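Local coordinates for cell wall surface anchor family protein (Streptococcus agalactiae serogroup V, PDB 3TXA), which serves as the adhesive tip pilin GBS104 of Group B streptococcal pili, carrying von Willebrand factor A and Ig-like folds and probably mediating host contact, at residues Ile134-Leu139 with Leu650-Glu655; Asn547-Met552 with Ser608-Ile613; Tyr571-Asn576 with Val624-Asp629; Asp577-Lys582 with Gly595-Val600. All coordinates share one frame; numbering follows the deposited sequence.

Interaction 1: Ile134-Leu139 with Leu650-Glu655; sequences IAEGWL and LSPKSE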
# COMPACT_ATOMS: atom_id res chain seq x y z
N ILE A 134 -25.05 -5.64 3.64
CA ILE A 134 -25.03 -6.75 4.54
C ILE A 134 -23.57 -7.12 4.73
O ILE A 134 -22.71 -6.68 3.97
CB ILE A 134 -25.83 -7.95 3.98
CG1 ILE A 134 -25.40 -8.30 2.56
CG2 ILE A 134 -27.32 -7.67 4.03
CD1 ILE A 134 -25.63 -9.74 2.20
N ALA A 135 -23.27 -7.93 5.74
CA ALA A 135 -21.88 -8.27 6.02
C ALA A 135 -21.18 -8.94 4.83
O ALA A 135 -19.95 -8.88 4.70
CB ALA A 135 -21.78 -9.14 7.26
N GLU A 136 -21.94 -9.60 3.96
CA GLU A 136 -21.31 -10.28 2.81
C GLU A 136 -21.29 -9.42 1.54
O GLU A 136 -20.64 -9.77 0.55
CB GLU A 136 -21.90 -11.67 2.56
CG GLU A 136 -21.67 -12.67 3.70
CD GLU A 136 -22.69 -12.55 4.84
OE1 GLU A 136 -23.64 -11.74 4.75
OE2 GLU A 136 -22.51 -13.27 5.85
N GLY A 137 -22.01 -8.30 1.58
CA GLY A 137 -21.98 -7.35 0.49
C GLY A 137 -23.24 -6.52 0.36
O GLY A 137 -23.73 -5.92 1.31
N TRP A 138 -23.77 -6.48 -0.85
CA TRP A 138 -24.96 -5.66 -1.06
C TRP A 138 -25.99 -6.45 -1.83
O TRP A 138 -25.67 -7.31 -2.65
CB TRP A 138 -24.61 -4.37 -1.80
CG TRP A 138 -23.64 -3.44 -1.07
CD1 TRP A 138 -23.96 -2.35 -0.29
CD2 TRP A 138 -22.21 -3.52 -1.08
NE1 TRP A 138 -22.81 -1.75 0.18
CE2 TRP A 138 -21.73 -2.45 -0.29
CE3 TRP A 138 -21.28 -4.38 -1.68
CZ2 TRP A 138 -20.35 -2.23 -0.08
CZ3 TRP A 138 -19.91 -4.16 -1.48
CH2 TRP A 138 -19.46 -3.09 -0.69
N LEU A 139 -27.25 -6.14 -1.56
CA LEU A 139 -28.28 -6.74 -2.34
C LEU A 139 -29.49 -5.85 -2.47
O LEU A 139 -29.84 -5.14 -1.55
CB LEU A 139 -28.64 -8.13 -1.81
CG LEU A 139 -28.54 -8.55 -0.36
CD1 LEU A 139 -29.85 -8.36 0.31
CD2 LEU A 139 -28.17 -9.99 -0.39
N LEU A 650 -30.77 -14.63 0.72
CA LEU A 650 -29.48 -15.11 0.24
C LEU A 650 -28.83 -15.98 1.29
O LEU A 650 -28.89 -15.68 2.47
CB LEU A 650 -28.55 -13.93 -0.09
CG LEU A 650 -27.08 -14.27 -0.35
CD1 LEU A 650 -26.92 -15.20 -1.54
CD2 LEU A 650 -26.28 -13.02 -0.58
N SER A 651 -28.22 -17.07 0.87
CA SER A 651 -27.38 -17.84 1.73
C SER A 651 -26.00 -17.70 1.15
O SER A 651 -25.71 -18.33 0.15
CB SER A 651 -27.81 -19.30 1.75
OG SER A 651 -29.05 -19.43 2.42
N PRO A 652 -25.15 -16.85 1.75
CA PRO A 652 -23.84 -16.48 1.25
C PRO A 652 -22.92 -17.64 1.06
O PRO A 652 -22.19 -17.72 0.08
CB PRO A 652 -23.32 -15.58 2.33
CG PRO A 652 -24.48 -14.91 2.80
CD PRO A 652 -25.53 -15.96 2.86
N LYS A 653 -22.93 -18.54 2.02
CA LYS A 653 -22.19 -19.78 1.88
C LYS A 653 -23.24 -20.83 2.23
O LYS A 653 -23.78 -20.81 3.34
CB LYS A 653 -20.97 -19.79 2.82
CG LYS A 653 -20.67 -18.41 3.46
CD LYS A 653 -19.16 -18.13 3.65
CE LYS A 653 -18.91 -16.88 4.54
NZ LYS A 653 -18.98 -15.54 3.85
N SER A 654 -23.62 -21.65 1.26
CA SER A 654 -24.78 -22.52 1.50
C SER A 654 -24.30 -23.83 2.10
O SER A 654 -25.06 -24.51 2.78
CB SER A 654 -25.65 -22.69 0.24
OG SER A 654 -25.06 -23.56 -0.70
N GLU A 655 -23.02 -24.14 1.87
CA GLU A 655 -22.34 -25.29 2.48
C GLU A 655 -21.66 -24.91 3.82
O GLU A 655 -22.02 -25.45 4.86
CB GLU A 655 -21.33 -25.88 1.49
CG GLU A 655 -21.80 -27.13 0.70
CD GLU A 655 -23.25 -27.11 0.13
OE1 GLU A 655 -23.45 -27.57 -1.03
OE2 GLU A 655 -24.20 -26.67 0.85
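Glu136 lays its aliphatic part against the ring of Pro652, the two side chains meeting at about a right angle. CG of Glu136 is 3.6 Å from CB of Pro652, and the carboxylate carbon CD of Glu136 reaches CG of the same ring at 3.6 Å. A bend at chi2 (83°) folds the Glu136 chain so that both CG and CD can rest on this CB-CG side of the proline. The carboxylate is then engaged by Arg662, whose NE forms a salt bridge with OE1. Lys653 reaches over with a chain bent at chi2 and chi4, bringing NZ to 3.9 Å from Glu136 CG; its ammonium group bonds to the carbonyl of Ser542 rather than to the glutamate. Beside this the contact is apolar. Leu650 has CG anti to its backbone N (chi1 169°), and its CD2 meets CD2 of Leu139 at 3.6 Å; Ile134 CD1 is 4.3 Å from Leu650 CD2. No hydrogen bond crosses between the segments. Ile134 to Gly137 form a type I turn joining strands 132-134 and 137-146. Leu139 and Leu650 pack strands of two different sheets together, with this turn and the loop after strand 649-651 meeting beside them, as in the beta sandwich of an Ig-like domain.

Interaction 2: Asn547-Met552 with Ser608-Ile613; sequences NVTDPM and SQTIKI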
# COMPACT_ATOMS: atom_id res chain seq x y z
N ASN A 547 -26.69 -19.01 -2.57
CA ASN A 547 -27.97 -19.34 -3.19
C ASN A 547 -28.95 -18.22 -2.95
O ASN A 547 -29.04 -17.71 -1.85
CB ASN A 547 -28.57 -20.65 -2.62
CG ASN A 547 -27.81 -21.91 -3.12
OD1 ASN A 547 -26.59 -22.05 -2.92
ND2 ASN A 547 -28.54 -22.83 -3.79
N VAL A 548 -29.70 -17.85 -3.98
CA VAL A 548 -30.81 -16.89 -3.78
C VAL A 548 -32.13 -17.62 -3.93
O VAL A 548 -32.27 -18.49 -4.78
CB VAL A 548 -30.76 -15.68 -4.77
CG1 VAL A 548 -31.84 -14.71 -4.45
CG2 VAL A 548 -29.42 -14.99 -4.74
N THR A 549 -33.11 -17.27 -3.11
CA THR A 549 -34.38 -17.95 -3.14
C THR A 549 -35.42 -16.87 -3.23
O THR A 549 -35.49 -16.00 -2.36
CB THR A 549 -34.57 -18.83 -1.89
OG1 THR A 549 -33.68 -19.93 -1.99
CG2 THR A 549 -35.94 -19.41 -1.83
N ASP A 550 -36.20 -16.91 -4.30
CA ASP A 550 -37.10 -15.83 -4.63
C ASP A 550 -38.48 -16.39 -4.96
O ASP A 550 -38.78 -16.65 -6.11
CB ASP A 550 -36.53 -15.03 -5.79
CG ASP A 550 -37.39 -13.86 -6.17
OD1 ASP A 550 -38.44 -13.63 -5.53
OD2 ASP A 550 -37.01 -13.15 -7.13
N PRO A 551 -39.31 -16.62 -3.93
CA PRO A 551 -40.63 -17.16 -4.17
C PRO A 551 -41.64 -16.06 -4.48
O PRO A 551 -41.59 -15.00 -3.87
CB PRO A 551 -40.99 -17.83 -2.84
CG PRO A 551 -39.88 -17.53 -1.91
CD PRO A 551 -39.02 -16.49 -2.50
N MET A 552 -42.56 -16.31 -5.40
CA MET A 552 -43.55 -15.30 -5.73
C MET A 552 -44.55 -15.13 -4.58
O MET A 552 -44.94 -16.11 -3.91
CB MET A 552 -44.26 -15.66 -7.04
CG MET A 552 -43.33 -15.83 -8.28
SD MET A 552 -42.40 -14.36 -8.74
CE MET A 552 -40.82 -14.68 -7.96
N SER A 608 -44.25 -23.89 -6.06
CA SER A 608 -44.11 -22.75 -5.14
C SER A 608 -43.94 -21.43 -5.87
O SER A 608 -43.99 -20.36 -5.25
CB SER A 608 -42.96 -22.95 -4.17
OG SER A 608 -41.78 -23.25 -4.87
N GLN A 609 -43.76 -21.52 -7.19
CA GLN A 609 -43.45 -20.37 -8.00
C GLN A 609 -42.19 -19.68 -7.48
O GLN A 609 -42.21 -18.50 -7.14
CB GLN A 609 -44.64 -19.40 -8.01
CG GLN A 609 -45.72 -19.71 -9.04
CD GLN A 609 -46.67 -18.53 -9.27
OE1 GLN A 609 -46.60 -17.86 -10.31
NE2 GLN A 609 -47.56 -18.26 -8.29
N THR A 610 -41.09 -20.40 -7.39
CA THR A 610 -39.88 -19.84 -6.80
C THR A 610 -38.74 -19.89 -7.78
O THR A 610 -38.44 -20.95 -8.32
CB THR A 610 -39.47 -20.61 -5.52
OG1 THR A 610 -40.52 -20.50 -4.55
CG2 THR A 610 -38.16 -20.08 -4.93
N ILE A 611 -38.12 -18.75 -8.01
CA ILE A 611 -36.98 -18.67 -8.90
C ILE A 611 -35.72 -18.68 -8.05
O ILE A 611 -35.67 -18.01 -7.02
CB ILE A 611 -37.08 -17.43 -9.83
CG1 ILE A 611 -35.95 -17.42 -10.85
CG2 ILE A 611 -37.13 -16.11 -9.05
CD1 ILE A 611 -36.26 -16.61 -12.09
N LYS A 612 -34.71 -19.44 -8.45
CA LYS A 612 -33.52 -19.57 -7.62
C LYS A 612 -32.23 -19.38 -8.39
O LYS A 612 -32.09 -19.89 -9.52
CB LYS A 612 -33.48 -20.95 -6.98
CG LYS A 612 -34.76 -21.32 -6.22
CD LYS A 612 -34.76 -22.78 -5.75
CE LYS A 612 -33.95 -22.94 -4.45
NZ LYS A 612 -32.48 -22.64 -4.64
N ILE A 613 -31.29 -18.67 -7.78
CA ILE A 613 -29.93 -18.62 -8.31
C ILE A 613 -29.06 -19.53 -7.45
O ILE A 613 -29.06 -19.41 -6.21
CB ILE A 613 -29.33 -17.18 -8.29
CG1 ILE A 613 -30.28 -16.16 -8.91
CG2 ILE A 613 -27.97 -17.17 -8.99
CD1 ILE A 613 -29.85 -14.73 -8.78
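Pro551 faces Thr610 from within a strand, a proline where an N-H would be usual, but in a non-hydrogen-bonded antiparallel pair, so no N-H toward this neighbour is missing. Its ring lies beside Thr610, both pointing to the same face of the sheet, with CB packed 3.2 Å from Thr610 OG1. That hydroxyl shares a hydrogen bond with Ser608 OG at 3.0 Å. On either side of this pair the backbone bonds resume: Ile611 N to Asp550 O at 2.9 Å, and Met552 N to Gln609 O at 2.8 Å (160° at the hydrogen). Met552 starts with CG beside its backbone N and bends at chi2 and chi3; its side chain crosses that of Gln609 at about a right angle, CG 3.8 Å from CB, while CE comes to 4.1 Å from Ile611 CG2. Val548 and Ile613 lie side by side on the buried face, CG2 of the valine 4.1 Å from CD1 of the isoleucine. Lys612, on the other face, runs alongside Thr549. Gln609, at positive phi (57°), and Thr610 together oppose Asp605: a G1 beta bulge at the turn end of the hairpin of 601-605 and 610-618, whose second strand then pairs with 543-551 in one sheet of the Ig-like sandwich.

Interaction 3: Tyr571-Asn576 with Val624-Asp629; sequences YVLVGN and VVLTYD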
# COMPACT_ATOMS: atom_id res chain seq x y z
N TYR A 571 -36.04 -15.30 -17.92
CA TYR A 571 -35.29 -14.45 -16.98
C TYR A 571 -34.03 -14.04 -17.71
O TYR A 571 -33.66 -14.66 -18.71
CB TYR A 571 -34.88 -15.22 -15.70
CG TYR A 571 -34.00 -16.35 -16.03
CD1 TYR A 571 -32.62 -16.17 -16.09
CD2 TYR A 571 -34.53 -17.57 -16.40
CE1 TYR A 571 -31.77 -17.23 -16.47
CE2 TYR A 571 -33.71 -18.61 -16.78
CZ TYR A 571 -32.33 -18.43 -16.82
OH TYR A 571 -31.54 -19.50 -17.22
N VAL A 572 -33.34 -13.02 -17.20
CA VAL A 572 -32.02 -12.64 -17.75
C VAL A 572 -31.06 -12.59 -16.56
O VAL A 572 -31.34 -11.92 -15.54
CB VAL A 572 -32.06 -11.21 -18.40
CG1 VAL A 572 -30.72 -10.81 -18.93
CG2 VAL A 572 -33.08 -11.15 -19.50
N LEU A 573 -29.93 -13.28 -16.66
CA LEU A 573 -28.93 -13.15 -15.63
C LEU A 573 -27.63 -12.66 -16.25
O LEU A 573 -27.10 -13.29 -17.18
CB LEU A 573 -28.74 -14.48 -14.88
CG LEU A 573 -27.76 -14.42 -13.68
CD1 LEU A 573 -28.21 -13.47 -12.57
CD2 LEU A 573 -27.43 -15.79 -13.10
N VAL A 574 -27.10 -11.55 -15.75
CA VAL A 574 -25.82 -11.02 -16.23
C VAL A 574 -24.88 -10.66 -15.09
O VAL A 574 -25.33 -10.31 -14.00
CB VAL A 574 -26.01 -9.77 -17.20
CG1 VAL A 574 -26.56 -10.19 -18.56
CG2 VAL A 574 -26.90 -8.69 -16.59
N GLY A 575 -23.58 -10.74 -15.35
CA GLY A 575 -22.58 -10.28 -14.39
C GLY A 575 -21.91 -8.97 -14.79
O GLY A 575 -21.77 -8.66 -15.99
N ASN A 576 -21.45 -8.19 -13.81
CA ASN A 576 -20.82 -6.91 -14.09
C ASN A 576 -19.44 -7.05 -14.76
O ASN A 576 -18.81 -6.05 -15.13
CB ASN A 576 -20.82 -6.00 -12.85
CG ASN A 576 -19.74 -6.36 -11.84
OD1 ASN A 576 -19.13 -7.43 -11.89
ND2 ASN A 576 -19.50 -5.44 -10.91
N VAL A 624 -24.06 -9.55 -9.75
CA VAL A 624 -24.89 -10.29 -10.68
C VAL A 624 -26.29 -9.69 -10.67
O VAL A 624 -26.77 -9.22 -9.62
CB VAL A 624 -24.97 -11.78 -10.32
CG1 VAL A 624 -23.61 -12.45 -10.50
CG2 VAL A 624 -25.51 -11.95 -8.90
N VAL A 625 -26.94 -9.67 -11.83
CA VAL A 625 -28.22 -9.00 -11.89
C VAL A 625 -29.18 -9.94 -12.53
O VAL A 625 -28.92 -10.45 -13.62
CB VAL A 625 -28.14 -7.69 -12.74
CG1 VAL A 625 -29.49 -6.90 -12.67
CG2 VAL A 625 -26.96 -6.82 -12.31
N LEU A 626 -30.29 -10.20 -11.83
CA LEU A 626 -31.35 -11.07 -12.32
C LEU A 626 -32.55 -10.21 -12.61
O LEU A 626 -32.99 -9.47 -11.72
CB LEU A 626 -31.75 -12.12 -11.28
CG LEU A 626 -32.88 -13.06 -11.69
CD1 LEU A 626 -32.39 -14.09 -12.67
CD2 LEU A 626 -33.49 -13.74 -10.50
N THR A 627 -33.06 -10.28 -13.84
CA THR A 627 -34.37 -9.70 -14.16
C THR A 627 -35.32 -10.80 -14.63
O THR A 627 -34.90 -11.77 -15.31
CB THR A 627 -34.31 -8.54 -15.24
OG1 THR A 627 -33.86 -9.06 -16.49
CG2 THR A 627 -33.36 -7.46 -14.85
N TYR A 628 -36.59 -10.63 -14.27
CA TYR A 628 -37.67 -11.48 -14.74
C TYR A 628 -38.99 -10.71 -14.79
O TYR A 628 -39.03 -9.57 -14.34
CB TYR A 628 -37.79 -12.70 -13.85
CG TYR A 628 -38.10 -12.40 -12.41
CD1 TYR A 628 -39.40 -12.38 -11.94
CD2 TYR A 628 -37.08 -12.17 -11.50
CE1 TYR A 628 -39.68 -12.14 -10.61
CE2 TYR A 628 -37.34 -11.93 -10.17
CZ TYR A 628 -38.65 -11.91 -9.72
OH TYR A 628 -38.90 -11.66 -8.39
N ASP A 629 -40.07 -11.29 -15.32
CA ASP A 629 -41.37 -10.59 -15.37
C ASP A 629 -42.45 -11.18 -14.45
O ASP A 629 -42.49 -12.40 -14.21
CB ASP A 629 -41.87 -10.48 -16.81
CG ASP A 629 -40.95 -9.64 -17.70
OD1 ASP A 629 -40.41 -8.62 -17.22
OD2 ASP A 629 -40.74 -10.00 -18.89
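Leu573 and Leu626 sit opposite each other on the buried face of an antiparallel strand pair, part of one sheet of the Ig-like sandwich. CD1 of Leu573 swings across to the neighbouring strand and lies over the backbone carbonyl of Val625, 3.3 Å from its O. Leu626 and Val624 flank this methyl: Leu573 CD1 reaches Leu626 at both CB (4.0 Å) and CD1 (4.2 Å), and is 4.3 Å from Val624 CB. Leu626 CD1 also extends toward Tyr571, coming within 4.0 Å of ring atom CD1 at a slant to the ring. Tyr571 has chi1 62°, which sets CG between backbone N and carbonyl carbon and carries the phenol away from strand 623-632; the hydroxyl at its end is hydrogen-bonded to ND1 of His568. Tyr628 also turns its ring away, so the two tyrosines approach only through their CB atoms. Strand 610-618 covers this face, Ile611 against Tyr571 and Ile613 against Leu626. On the other, more open face, Val574 CG2 meets Val625 CB at a slant, and Val572 and Thr627 stand side by side. Backbone bonds hold the register in two hydrogen-bonded pairs, Val572 with Thr627 and Val574 with Val625. Val574 N to Val625 O, 3.0 Å long, is nearly straight at 165° and lies in the carbonyl plane. Gly575 opposes Val624 with no side chain of its own. Thr627 OG1 sits between its own N and carbonyl carbon, which places that oxygen 3.4 Å from Val572 CB.

Interaction 4: Asp577-Lys582 with Gly595-Val600; sequences DGSQLK and GILKDV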
# COMPACT_ATOMS: atom_id res chain seq x y z
N ASP A 577 -18.97 -8.28 -14.96
CA ASP A 577 -17.79 -8.51 -15.78
C ASP A 577 -18.20 -8.81 -17.26
O ASP A 577 -17.43 -9.41 -18.03
CB ASP A 577 -17.01 -9.68 -15.19
CG ASP A 577 -17.78 -11.00 -15.30
OD1 ASP A 577 -19.05 -10.93 -15.40
OD2 ASP A 577 -17.13 -12.08 -15.32
N GLY A 578 -19.44 -8.45 -17.62
CA GLY A 578 -19.96 -8.63 -18.97
C GLY A 578 -20.09 -10.09 -19.42
O GLY A 578 -19.74 -10.44 -20.57
N SER A 579 -20.56 -10.94 -18.52
CA SER A 579 -20.87 -12.35 -18.84
C SER A 579 -22.38 -12.51 -18.66
O SER A 579 -23.03 -11.67 -18.03
CB SER A 579 -20.08 -13.31 -17.93
OG SER A 579 -20.41 -13.12 -16.56
N GLN A 580 -22.93 -13.57 -19.22
CA GLN A 580 -24.35 -13.79 -19.13
C GLN A 580 -24.64 -15.26 -19.22
O GLN A 580 -23.83 -16.04 -19.76
CB GLN A 580 -25.07 -13.10 -20.27
CG GLN A 580 -24.47 -13.44 -21.65
CD GLN A 580 -25.25 -12.80 -22.79
OE1 GLN A 580 -26.47 -13.02 -22.95
NE2 GLN A 580 -24.56 -12.00 -23.60
N LEU A 581 -25.79 -15.64 -18.67
CA LEU A 581 -26.31 -16.97 -18.90
C LEU A 581 -27.07 -16.93 -20.20
O LEU A 581 -28.04 -16.19 -20.35
CB LEU A 581 -27.22 -17.43 -17.76
CG LEU A 581 -26.65 -18.04 -16.48
CD1 LEU A 581 -27.71 -18.93 -15.86
CD2 LEU A 581 -25.45 -18.84 -16.80
N LYS A 582 -26.59 -17.72 -21.14
CA LYS A 582 -27.21 -17.90 -22.42
C LYS A 582 -27.59 -19.36 -22.55
O LYS A 582 -26.73 -20.21 -22.77
CB LYS A 582 -26.25 -17.54 -23.56
CG LYS A 582 -26.93 -17.49 -24.95
CD LYS A 582 -27.65 -16.12 -25.15
CE LYS A 582 -27.70 -15.67 -26.65
NZ LYS A 582 -26.33 -15.60 -27.31
N GLY A 595 -16.91 -16.21 -16.76
CA GLY A 595 -16.52 -15.35 -15.63
C GLY A 595 -17.24 -15.66 -14.34
O GLY A 595 -17.56 -16.82 -14.03
N ILE A 596 -17.44 -14.61 -13.55
CA ILE A 596 -18.36 -14.52 -12.44
C ILE A 596 -19.54 -15.54 -12.48
O ILE A 596 -20.03 -15.96 -11.43
CB ILE A 596 -18.91 -13.09 -12.52
CG1 ILE A 596 -18.71 -12.28 -11.28
CG2 ILE A 596 -20.36 -13.05 -12.85
CD1 ILE A 596 -19.78 -11.13 -11.25
N LEU A 597 -20.01 -15.94 -13.68
CA LEU A 597 -21.20 -16.80 -13.80
C LEU A 597 -20.94 -18.23 -14.21
O LEU A 597 -21.90 -18.97 -14.41
CB LEU A 597 -22.21 -16.22 -14.76
CG LEU A 597 -22.98 -14.97 -14.37
CD1 LEU A 597 -23.90 -14.57 -15.55
CD2 LEU A 597 -23.78 -15.13 -13.09
N LYS A 598 -19.67 -18.62 -14.35
CA LYS A 598 -19.27 -20.04 -14.52
C LYS A 598 -19.97 -20.99 -13.51
O LYS A 598 -19.85 -20.82 -12.29
CB LYS A 598 -17.75 -20.15 -14.36
CG LYS A 598 -17.06 -20.99 -15.40
CD LYS A 598 -16.77 -22.44 -14.92
CE LYS A 598 -15.75 -23.15 -15.87
NZ LYS A 598 -16.43 -24.09 -16.86
N ASP A 599 -20.72 -21.96 -14.02
CA ASP A 599 -21.50 -22.92 -13.22
C ASP A 599 -22.65 -22.34 -12.36
O ASP A 599 -23.34 -23.09 -11.66
CB ASP A 599 -20.60 -23.83 -12.37
CG ASP A 599 -19.52 -24.52 -13.20
OD1 ASP A 599 -19.84 -25.37 -14.08
OD2 ASP A 599 -18.33 -24.20 -12.94
N VAL A 600 -22.89 -21.04 -12.42
CA VAL A 600 -24.10 -20.50 -11.84
C VAL A 600 -25.30 -21.02 -12.63
O VAL A 600 -25.17 -21.23 -13.84
CB VAL A 600 -24.07 -18.98 -11.86
CG1 VAL A 600 -25.35 -18.40 -11.27
CG2 VAL A 600 -22.91 -18.51 -11.07
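Backbone from Gly595 to Ile596, with Gly595 at positive phi (51°), runs past Asp577 and Ser579 before Leu597 to Val600 form a type II turn, while the facing segment enters strand 579-582. Asp577 carries the polar part. Its carboxylate leans on Ile596, with OD2 taking a weak hydrogen bond from the isoleucine N at 3.1 Å (132° at the hydrogen), and CG 3.7 Å from Ile596 CB. The other oxygen, OD1, accepts a bond from Ser579 OG at 2.8 Å, met on the syn side and 18° out of the carboxylate plane. One oxygen is thus used toward each segment, which should help hold the carboxylate's rotation. In both Asp577 and Ser579 the first torsion places the group between backbone N and carbonyl carbon, and this turns the hydroxyl back toward the carboxylate. That hydroxyl also makes a weak hydrogen bond with Gly594 O, and lies 3.7 Å from Ile596 CG2 and 3.9 Å from Leu597 CG. Leu597 does the apolar work: CD1 lies against the strand backbone, 3.7 Å from Gln580 CA and 3.8 Å from Leu581 N. Leu581 returns the contact from further along, its CD2 approaching Val600 O. Leu573 packs on both Leu597 and Val600. This is part of the connection between strand 585-588 in one sheet and strand 601-605 in the other, a turn-rich crossing that covers the adjoining hairpin of the Ig-like beta sandwich.

How the interactions relate
All four contacts build the same Ig-like sandwich. Interaction 1 continues into interaction 2 through neighbouring strands, Ser651 N lying 2.9 Å from Asn547 O. Interactions 3 and 4 likewise share a sheet, with Leu573 O 3.1 Å from Leu581 N. Interactions 2 and 3, centres 13 Å apart, face each other across the core: Asp550 OD2 and Tyr628 OH form a weak hydrogen bond, and Ile613 CD1 packs 4.1 Å from Leu626 CB. Val600 CG1 touches Ile613 CG2 at 3.7 Å, joining interaction 4 to interaction 2. Interaction 1 touches neither 3 nor 4. The Asn547 side chain is about 5 Å from a cadmium ion; the magnesium site of Ser184, Ser186 and Asp337 belongs to a different part of the chain.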